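C-di-GMP synthase (Capnocytophaga granulosa, PDB 6WT9) joins two GTP molecules into the cyclic dinucleotide 3',3'-c-di-GMP, the second messenger of a CBASS antiphage defence system. Local coordinates at residues N18-Q23 / M183-D188; Q83-T88 / F252-K257; A258-K263 / L337-I342; S268-A273 / I327-S332. One frame throughout, in Å; residues are numbered along the deposited sequence.

Contact 1: N18-Q23 / M183-D188; sequences NPEKLQ and MGRDVD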
# COMPACT_ATOMS: atom_id res chain seq x y z
N ASN A 18 5.71 -14.96 -0.33
CA ASN A 18 5.26 -16.27 -0.80
C ASN A 18 5.11 -17.19 0.40
O ASN A 18 5.88 -18.14 0.58
CB ASN A 18 6.24 -16.84 -1.83
CG ASN A 18 5.78 -18.15 -2.44
OD1 ASN A 18 4.65 -18.59 -2.21
ND2 ASN A 18 6.65 -18.77 -3.22
N PRO A 19 4.13 -16.93 1.27
CA PRO A 19 4.03 -17.71 2.51
C PRO A 19 3.66 -19.16 2.29
O PRO A 19 4.05 -20.02 3.09
CB PRO A 19 2.94 -16.97 3.30
CG PRO A 19 2.10 -16.33 2.26
CD PRO A 19 3.05 -15.93 1.16
N GLU A 20 2.91 -19.48 1.23
CA GLU A 20 2.56 -20.86 0.93
C GLU A 20 3.69 -21.60 0.23
O GLU A 20 3.53 -22.80 -0.05
CB GLU A 20 1.29 -20.91 0.09
CG GLU A 20 0.12 -20.17 0.73
CD GLU A 20 -1.17 -20.35 -0.04
OE1 GLU A 20 -1.21 -21.19 -0.96
OE2 GLU A 20 -2.15 -19.64 0.27
N LYS A 21 4.81 -20.93 -0.05
CA LYS A 21 5.99 -21.56 -0.63
C LYS A 21 5.67 -22.25 -1.95
O LYS A 21 6.10 -23.38 -2.20
CB LYS A 21 6.64 -22.53 0.36
CG LYS A 21 7.09 -21.87 1.65
CD LYS A 21 7.52 -22.90 2.68
CE LYS A 21 7.95 -22.24 3.98
NZ LYS A 21 8.26 -23.23 5.04
N LEU A 22 4.90 -21.58 -2.80
CA LEU A 22 4.59 -22.11 -4.12
C LEU A 22 5.85 -22.10 -4.97
O LEU A 22 6.46 -21.04 -5.18
CB LEU A 22 3.48 -21.28 -4.77
CG LEU A 22 2.22 -21.15 -3.92
CD1 LEU A 22 1.15 -20.34 -4.64
CD2 LEU A 22 1.69 -22.52 -3.53
N GLN A 23 6.26 -23.27 -5.45
CA GLN A 23 7.54 -23.40 -6.14
C GLN A 23 7.53 -22.70 -7.49
O GLN A 23 8.58 -22.23 -7.95
CB GLN A 23 7.90 -24.87 -6.31
CG GLN A 23 9.30 -25.11 -6.85
CD GLN A 23 10.38 -24.53 -5.95
OE1 GLN A 23 10.29 -24.61 -4.73
NE2 GLN A 23 11.39 -23.93 -6.57
N MSE A 183 -10.60 -19.09 3.16
CA MSE A 183 -9.53 -18.61 2.29
C MSE A 183 -8.32 -18.12 3.07
O MSE A 183 -7.24 -17.96 2.50
CB MSE A 183 -10.04 -17.48 1.39
CG MSE A 183 -11.29 -17.82 0.60
SE MSE A 183 -11.76 -16.39 -0.63
CE MSE A 183 -10.18 -16.45 -1.78
N GLY A 184 -8.50 -17.88 4.36
CA GLY A 184 -7.43 -17.33 5.17
C GLY A 184 -7.06 -15.91 4.82
O GLY A 184 -5.88 -15.54 4.90
N ARG A 185 -8.04 -15.09 4.42
CA ARG A 185 -7.81 -13.71 4.02
C ARG A 185 -8.66 -12.78 4.87
O ARG A 185 -9.75 -13.15 5.33
CB ARG A 185 -8.13 -13.50 2.54
CG ARG A 185 -7.31 -14.36 1.58
CD ARG A 185 -5.83 -14.04 1.67
NE ARG A 185 -5.07 -14.69 0.61
CZ ARG A 185 -4.57 -15.92 0.69
NH1 ARG A 185 -4.75 -16.64 1.78
NH2 ARG A 185 -3.90 -16.43 -0.33
N ASP A 186 -8.17 -11.56 5.07
CA ASP A 186 -8.87 -10.54 5.83
C ASP A 186 -9.37 -9.45 4.89
O ASP A 186 -8.75 -9.13 3.88
CB ASP A 186 -7.97 -9.93 6.90
CG ASP A 186 -7.77 -10.85 8.09
OD1 ASP A 186 -8.57 -11.80 8.25
OD2 ASP A 186 -6.82 -10.62 8.87
N VAL A 187 -10.53 -8.88 5.25
CA VAL A 187 -11.13 -7.78 4.50
C VAL A 187 -11.61 -6.74 5.50
O VAL A 187 -12.30 -7.07 6.47
CB VAL A 187 -12.30 -8.25 3.61
CG1 VAL A 187 -12.93 -7.06 2.89
CG2 VAL A 187 -11.84 -9.30 2.62
N ASP A 188 -11.25 -5.48 5.27
CA ASP A 188 -11.78 -4.36 6.04
C ASP A 188 -12.87 -3.67 5.23
O ASP A 188 -12.74 -3.50 4.01
CB ASP A 188 -10.68 -3.36 6.39
CG ASP A 188 -9.67 -3.93 7.38
OD1 ASP A 188 -9.75 -5.14 7.67
OD2 ASP A 188 -8.80 -3.17 7.86

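Contact 2: Q83-T88 / F252-K257; sequences QGSVMT and FLKNLK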
# COMPACT_ATOMS: atom_id res chain seq x y z
N GLN A 83 -9.86 -0.04 -2.02
CA GLN A 83 -8.64 0.73 -1.78
C GLN A 83 -7.64 -0.18 -1.07
O GLN A 83 -8.00 -1.24 -0.56
CB GLN A 83 -8.91 1.99 -0.95
CG GLN A 83 -9.23 1.70 0.51
CD GLN A 83 -9.43 2.96 1.33
OE1 GLN A 83 -9.27 4.08 0.83
NE2 GLN A 83 -9.77 2.79 2.60
N GLY A 84 -6.39 0.25 -1.06
CA GLY A 84 -5.32 -0.52 -0.44
C GLY A 84 -4.17 -0.75 -1.40
O GLY A 84 -4.26 -0.49 -2.60
N SER A 85 -3.07 -1.25 -0.83
CA SER A 85 -1.87 -1.52 -1.61
C SER A 85 -2.14 -2.52 -2.73
O SER A 85 -1.46 -2.50 -3.76
CB SER A 85 -0.76 -2.02 -0.70
OG SER A 85 -0.45 -1.07 0.30
N VAL A 86 -3.12 -3.41 -2.53
CA VAL A 86 -3.44 -4.41 -3.55
C VAL A 86 -3.87 -3.73 -4.85
O VAL A 86 -3.51 -4.17 -5.95
CB VAL A 86 -4.52 -5.37 -3.03
CG1 VAL A 86 -5.14 -6.17 -4.16
CG2 VAL A 86 -3.92 -6.31 -1.99
N MSE A 87 -4.63 -2.64 -4.75
CA MSE A 87 -5.14 -1.95 -5.92
C MSE A 87 -4.05 -1.25 -6.73
O MSE A 87 -4.25 -0.92 -7.90
CB MSE A 87 -6.21 -0.94 -5.51
CG MSE A 87 -7.41 -1.59 -4.83
SE MSE A 87 -8.10 -3.08 -5.89
CE MSE A 87 -8.57 -2.10 -7.50
N THR A 88 -2.89 -1.01 -6.11
CA THR A 88 -1.72 -0.50 -6.82
C THR A 88 -0.62 -1.55 -6.95
O THR A 88 0.45 -1.22 -7.46
CB THR A 88 -1.16 0.74 -6.12
OG1 THR A 88 -1.01 0.49 -4.72
CG2 THR A 88 -2.08 1.94 -6.33
N PHE A 252 10.16 -1.69 -2.40
CA PHE A 252 11.49 -1.80 -1.81
C PHE A 252 11.55 -1.08 -0.46
O PHE A 252 11.97 -1.65 0.55
CB PHE A 252 12.53 -1.23 -2.78
CG PHE A 252 13.94 -1.29 -2.27
CD1 PHE A 252 14.66 -2.47 -2.32
CD2 PHE A 252 14.56 -0.15 -1.78
CE1 PHE A 252 15.97 -2.53 -1.87
CE2 PHE A 252 15.87 -0.20 -1.33
CZ PHE A 252 16.57 -1.39 -1.38
N LEU A 253 11.11 0.19 -0.44
CA LEU A 253 11.14 0.95 0.81
C LEU A 253 10.25 0.31 1.87
O LEU A 253 10.62 0.27 3.05
CB LEU A 253 10.70 2.39 0.55
CG LEU A 253 11.66 3.27 -0.25
CD1 LEU A 253 11.17 4.71 -0.26
CD2 LEU A 253 13.07 3.18 0.31
N LYS A 254 9.08 -0.19 1.47
CA LYS A 254 8.19 -0.83 2.44
C LYS A 254 8.82 -2.09 3.02
O LYS A 254 8.61 -2.40 4.20
CB LYS A 254 6.85 -1.15 1.78
CG LYS A 254 6.07 0.09 1.35
CD LYS A 254 4.88 -0.25 0.46
CE LYS A 254 3.78 -0.96 1.23
NZ LYS A 254 2.57 -1.17 0.37
N ASN A 255 9.61 -2.82 2.22
CA ASN A 255 10.29 -4.00 2.74
C ASN A 255 11.45 -3.62 3.66
O ASN A 255 11.70 -4.30 4.66
CB ASN A 255 10.76 -4.88 1.59
CG ASN A 255 9.70 -5.86 1.14
OD1 ASN A 255 9.12 -6.58 1.96
ND2 ASN A 255 9.43 -5.89 -0.16
N LEU A 256 12.16 -2.54 3.33
CA LEU A 256 13.18 -2.04 4.24
C LEU A 256 12.57 -1.58 5.56
O LEU A 256 13.20 -1.72 6.62
CB LEU A 256 13.96 -0.88 3.61
CG LEU A 256 14.86 -1.20 2.41
CD1 LEU A 256 15.81 -0.05 2.16
CD2 LEU A 256 15.62 -2.50 2.63
N LYS A 257 11.35 -1.05 5.52
CA LYS A 257 10.66 -0.67 6.74
C LYS A 257 10.33 -1.89 7.59
O LYS A 257 10.54 -1.89 8.81
CB LYS A 257 9.39 0.11 6.39
CG LYS A 257 8.43 0.32 7.55
CD LYS A 257 7.13 0.94 7.07
CE LYS A 257 6.10 1.02 8.18
NZ LYS A 257 4.83 1.62 7.71

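Contact 3: A258-K263 / L337-I342; sequences ADSDEK and LQEVKI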
# COMPACT_ATOMS: atom_id res chain seq x y z
N ALA A 258 9.81 -2.95 6.96
CA ALA A 258 9.42 -4.14 7.70
C ALA A 258 10.62 -4.89 8.26
O ALA A 258 10.50 -5.58 9.28
CB ALA A 258 8.59 -5.07 6.81
N ASP A 259 11.78 -4.77 7.61
CA ASP A 259 12.98 -5.49 8.03
C ASP A 259 13.91 -4.65 8.89
O ASP A 259 14.96 -5.16 9.31
CB ASP A 259 13.73 -6.00 6.80
CG ASP A 259 13.04 -7.17 6.14
OD1 ASP A 259 12.35 -7.93 6.86
OD2 ASP A 259 13.18 -7.34 4.91
N SER A 260 13.56 -3.40 9.17
CA SER A 260 14.41 -2.54 9.98
C SER A 260 14.22 -2.85 11.46
O SER A 260 13.09 -3.03 11.93
CB SER A 260 14.11 -1.07 9.71
OG SER A 260 14.89 -0.22 10.53
N ASP A 261 15.33 -2.90 12.20
CA ASP A 261 15.23 -3.04 13.65
C ASP A 261 14.83 -1.74 14.33
O ASP A 261 14.53 -1.75 15.53
CB ASP A 261 16.56 -3.53 14.22
CG ASP A 261 16.68 -5.05 14.20
OD1 ASP A 261 15.63 -5.72 14.35
OD2 ASP A 261 17.80 -5.56 14.04
N GLU A 262 14.80 -0.63 13.60
CA GLU A 262 14.27 0.62 14.10
C GLU A 262 12.78 0.71 13.79
O GLU A 262 12.25 -0.01 12.94
CB GLU A 262 15.01 1.81 13.48
CG GLU A 262 16.51 1.76 13.66
CD GLU A 262 16.95 2.26 15.02
OE1 GLU A 262 16.09 2.68 15.82
OE2 GLU A 262 18.17 2.24 15.30
N LYS A 263 12.10 1.60 14.50
CA LYS A 263 10.66 1.80 14.33
C LYS A 263 10.46 2.95 13.35
O LYS A 263 10.37 4.12 13.74
CB LYS A 263 9.98 2.06 15.67
CG LYS A 263 9.94 0.83 16.57
CD LYS A 263 9.15 1.09 17.84
CE LYS A 263 9.78 2.18 18.68
NZ LYS A 263 9.05 2.39 19.96
N LEU A 337 16.57 6.49 5.69
CA LEU A 337 17.76 6.84 4.93
C LEU A 337 18.96 5.99 5.35
O LEU A 337 19.79 5.62 4.51
CB LEU A 337 18.07 8.33 5.11
CG LEU A 337 19.34 8.86 4.46
CD1 LEU A 337 19.32 8.60 2.96
CD2 LEU A 337 19.50 10.34 4.75
N GLN A 338 19.06 5.67 6.65
CA GLN A 338 20.12 4.78 7.11
C GLN A 338 20.03 3.42 6.43
O GLN A 338 21.05 2.88 5.97
CB GLN A 338 20.05 4.61 8.63
CG GLN A 338 19.85 5.90 9.41
CD GLN A 338 21.09 6.76 9.48
OE1 GLN A 338 22.18 6.34 9.07
NE2 GLN A 338 20.95 7.97 10.02
N GLU A 339 18.83 2.86 6.35
CA GLU A 339 18.66 1.54 5.75
C GLU A 339 19.03 1.56 4.27
O GLU A 339 19.71 0.64 3.79
CB GLU A 339 17.22 1.06 5.93
CG GLU A 339 16.78 0.97 7.39
CD GLU A 339 17.48 -0.13 8.15
OE1 GLU A 339 17.90 -1.12 7.51
OE2 GLU A 339 17.62 -0.01 9.38
N VAL A 340 18.60 2.58 3.54
CA VAL A 340 18.94 2.68 2.12
C VAL A 340 20.44 2.87 1.96
O VAL A 340 21.07 2.27 1.07
CB VAL A 340 18.15 3.82 1.46
CG1 VAL A 340 18.57 3.97 -0.00
CG2 VAL A 340 16.66 3.56 1.56
N LYS A 341 21.05 3.70 2.81
CA LYS A 341 22.49 3.91 2.76
C LYS A 341 23.24 2.60 2.98
O LYS A 341 24.26 2.35 2.33
CB LYS A 341 22.89 4.96 3.80
CG LYS A 341 24.39 5.16 3.95
CD LYS A 341 24.70 6.13 5.08
CE LYS A 341 24.56 7.58 4.64
NZ LYS A 341 25.67 8.00 3.74
N ILE A 342 22.75 1.76 3.88
CA ILE A 342 23.40 0.47 4.14
C ILE A 342 23.30 -0.43 2.92
O ILE A 342 24.29 -1.03 2.49
CB ILE A 342 22.79 -0.20 5.39
CG1 ILE A 342 23.16 0.58 6.65
CG2 ILE A 342 23.24 -1.65 5.49
CD1 ILE A 342 22.55 0.01 7.92
O HOH W 1 17.85 -2.34 10.89

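Contact 4: S268-A273 / I327-S332; sequences SFDINA and IDKKES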
# COMPACT_ATOMS: atom_id res chain seq x y z
N SER A 268 2.34 3.63 4.39
CA SER A 268 2.39 3.43 2.95
C SER A 268 1.98 4.70 2.22
O SER A 268 2.53 5.01 1.15
CB SER A 268 1.49 2.27 2.54
OG SER A 268 1.79 1.11 3.29
N PHE A 269 1.03 5.44 2.79
CA PHE A 269 0.68 6.77 2.29
C PHE A 269 1.92 7.65 2.14
O PHE A 269 2.12 8.29 1.10
CB PHE A 269 -0.32 7.41 3.27
CG PHE A 269 -0.98 8.66 2.76
CD1 PHE A 269 -2.14 8.59 2.01
CD2 PHE A 269 -0.46 9.90 3.07
CE1 PHE A 269 -2.76 9.74 1.55
CE2 PHE A 269 -1.07 11.06 2.62
CZ PHE A 269 -2.22 10.97 1.87
N ASP A 270 2.79 7.66 3.15
CA ASP A 270 3.99 8.48 3.10
C ASP A 270 5.01 7.92 2.12
O ASP A 270 5.63 8.69 1.37
CB ASP A 270 4.61 8.59 4.50
CG ASP A 270 3.62 9.07 5.54
OD1 ASP A 270 2.90 10.05 5.27
OD2 ASP A 270 3.56 8.46 6.63
N ILE A 271 5.19 6.60 2.10
CA ILE A 271 6.18 6.01 1.21
C ILE A 271 5.77 6.19 -0.25
O ILE A 271 6.62 6.45 -1.11
CB ILE A 271 6.39 4.52 1.57
CG1 ILE A 271 7.01 4.40 2.96
CG2 ILE A 271 7.26 3.83 0.52
CD1 ILE A 271 7.16 2.98 3.45
N ASN A 272 4.47 6.07 -0.54
CA ASN A 272 3.99 6.35 -1.89
C ASN A 272 4.35 7.76 -2.32
O ASN A 272 4.86 7.98 -3.42
CB ASN A 272 2.47 6.14 -1.96
CG ASN A 272 2.06 4.71 -1.74
OD1 ASN A 272 2.87 3.79 -1.87
ND2 ASN A 272 0.79 4.50 -1.42
N ALA A 273 4.09 8.74 -1.45
CA ALA A 273 4.32 10.14 -1.81
C ALA A 273 5.80 10.42 -2.04
O ALA A 273 6.17 11.19 -2.93
CB ALA A 273 3.76 11.06 -0.73
N ILE A 327 7.94 15.87 14.44
CA ILE A 327 9.39 15.69 14.41
C ILE A 327 9.76 14.21 14.35
O ILE A 327 10.79 13.85 13.75
CB ILE A 327 10.03 16.39 15.62
CG1 ILE A 327 11.56 16.27 15.56
CG2 ILE A 327 9.49 15.82 16.93
CD1 ILE A 327 12.27 16.97 16.71
N ASP A 328 8.95 13.32 14.93
CA ASP A 328 9.26 11.90 14.90
C ASP A 328 9.13 11.33 13.49
O ASP A 328 9.78 10.33 13.16
CB ASP A 328 8.37 11.13 15.87
CG ASP A 328 8.71 11.41 17.32
OD1 ASP A 328 8.56 12.57 17.75
OD2 ASP A 328 9.13 10.47 18.02
N LYS A 329 8.28 11.93 12.66
CA LYS A 329 8.16 11.48 11.27
C LYS A 329 9.45 11.75 10.50
O LYS A 329 9.92 10.90 9.74
CB LYS A 329 6.98 12.17 10.60
CG LYS A 329 6.18 11.28 9.67
CD LYS A 329 4.99 12.03 9.10
CE LYS A 329 4.12 11.12 8.26
NZ LYS A 329 3.04 11.86 7.57
N LYS A 330 10.05 12.93 10.70
CA LYS A 330 11.32 13.23 10.05
C LYS A 330 12.43 12.34 10.59
O LYS A 330 13.33 11.94 9.84
CB LYS A 330 11.67 14.71 10.24
CG LYS A 330 10.67 15.66 9.60
CD LYS A 330 11.06 17.11 9.83
CE LYS A 330 10.03 18.05 9.22
NZ LYS A 330 10.38 19.48 9.43
N GLU A 331 12.38 12.01 11.88
CA GLU A 331 13.34 11.05 12.43
C GLU A 331 13.14 9.67 11.82
O GLU A 331 14.10 8.93 11.60
CB GLU A 331 13.22 11.00 13.95
CG GLU A 331 14.41 10.34 14.64
CD GLU A 331 15.69 11.13 14.47
OE1 GLU A 331 15.62 12.38 14.41
OE2 GLU A 331 16.77 10.51 14.40
N SER A 332 11.88 9.31 11.54
CA SER A 332 11.62 8.07 10.83
C SER A 332 12.15 8.13 9.40
O SER A 332 12.66 7.13 8.88
CB SER A 332 10.12 7.77 10.83
OG SER A 332 9.65 7.54 12.15

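Contact 1: N18-Q23 / M183-D188
A type I beta turn, N18 to K21, and a G1 beta bulge at the start of strand 185-194 face each other here, joined by the ion pair between E20 and R185. The pair is long, with E20 OE2 3.7 Å from R185 NH2, and is the sole approach within 4.5 Å between the two segments; E20 and G184, the nearest backbone positions, keep their CA atoms 11.4 Å apart. Two long side chains bridge that gap from opposite directions. The E20 carboxylate meets the guanidinium at its edge, in the guanidinium plane, but the two planes stand 75° apart, which argues against a flat two-pronged pairing. R185 is bent at chi2 (-63°), which turns the arginine back over the bulge, where NH1 gives a weak bond to G184 O. G184 and R185 both face N180, and the positive phi of G184 (67°) suits glycine. Y95 touches the side chains of both ion partners. The turn between helices 6-17 and 23-32 is held by its own bonds: K21 N bonds N18 O, and the N18 amide spans to L22, with OD1 accepting from L22 N at 3.1 Å and ND2 donating to L22 O at 3.0 Å.

Contact 2: Q83-T88 / F252-K257
One side-chain hydrogen bond makes this contact: K254 NZ donates to S85 OG over 3.0 Å, connecting helix 245-259 with the short, weakly bonded helix that follows strand 78-83. The lysine spans most of the separation, since the nearest CA atoms, those of S85 and K254, lie 10.9 Å apart. Its chain is extended except for a bend about the CG-CD bond (chi3 69°), which sets the direction of the ammonium group. The same nitrogen also donates to T90 O, so two oxygens of the 85-90 region hold it. Beyond that the two segments share little: S85 CB lies 3.6 Å from K254 NZ, and 60 Å² is buried in all. Backbone bonds shape the serine side: M87 N reaches G84 O and T88 N reaches S85 O, each at 3.1 Å, the i to i+3 spacing of a tight single turn. G84 (phi 126°) adopts backbone angles that call for glycine. This Gly-Ser pair after the first strand matches the GS signature of nucleotidyltransferase folds. Around the contact, Q83 pairs with D99 in the sheet, T88 packs on helix 228-241, K254 leans on S268 and I271 of helix 268-276, and L253 and L256 rest against helix 327-347.

Contact 3: A258-K263 / L337-I342
This is a polar contact with a water bridge beside it, made between the loop leaving helix 245-259 and the middle of the long helix 327-347, near the C-terminal end of the chain; the centre of the contact lies about 18 Å from the centre of the chain. One direct hydrogen bond carries it: S260 OG donates to E339 OE2 at 3.0 Å. The hydroxyl comes to the carboxylate from above, 63° out of its plane. The CA atoms of S260 and E339 are 7.3 Å apart. On the serine side, OG points away from its own backbone N (chi1 178°) and lies beside the carbonyl carbon, which places it where the following backbone can reach it. E262 N duly donates to S260 OG over 3.1 Å, closing an ST turn. The hydroxyl thus accepts from the loop while donating to the helix. On the glutamate side, a bend at chi2 (-69°) folds the carboxylate back from an extended course. A water adds a second link: it accepts from D261 N at 2.9 Å and donates to E339 OE2 at 2.8 Å, so this oxygen receives two bonds, one direct and one relayed from the loop. Outside the two segments, E339 OE1 has a charged partner in NZ of K4, near the N-terminus, which would be expected to favour the charged form of the acid. Next to the loop, D259 forms a salt bridge with R16 of helix 6-17. One residue along from E339, V340 packs on L253 and L256 of helix 245-259.

Contact 4: S268-A273 / I327-S332
Two helices of the C-terminal helical part of this CD-NTase, 268-276 and 327-347, are joined here by a salt bridge between D270 and K329. The lysine can be followed outward from its helix. From CB, directed toward the other helix, the chain leaves at an unusual first torsion (chi1 -141°, well off a staggered value) and then runs extended through CG and CD, all remaining torsions near 180°, so that CB, CG and CD serve as a spacer across backbones whose nearest CA atoms, D270 and K329, are 9.7 Å apart. CE is the first atom to touch the aspartate, lying 3.2 Å from D270 OD2 and 3.4 Å from D270 OD1. At the tip, NZ donates to D270 OD1 over 2.9 Å. This bond reaches the oxygen from above, 45° out of the carboxylate plane, consistent with CE lying close to both oxygens. The ammonium group has a further acceptor in I321 O, and OD2 of the aspartate is bonded to S267 OG just before its helix; each member of the pair therefore has a second partner. D270 also packs on I321, placing the 321 loop against both members of the pair. In the lysine's helix D328, the residue before K329, has its O gripped by S332, one turn on: S332 N donates at 2.8 Å and S332 OG at 3.0 Å, arriving from opposite faces of the carbonyl plane.

Overall arrangement
Contacts 1 and 2 interleave along the chain, both reaching from the sheet, or the short helix after its first strand, to helices or the loops between them. Contacts 3 and 4 follow, both segments of contact 4 lying between those of contact 3, with centres about 13 Å apart. Helix 245-259 belongs to contacts 2 and 3, helix 327-347 to contacts 3 and 4. The centre of contact 2 lies about 16 Å from that of contact 3 and about 13 Å from that of contact 4, with direct packing at both: L256 meets V340, and L253 meets I271. Contact 1, its centre about 28 Å from that of contact 4, touches none of them. Helix 245-259 thus links the sheet side to the helical bundle.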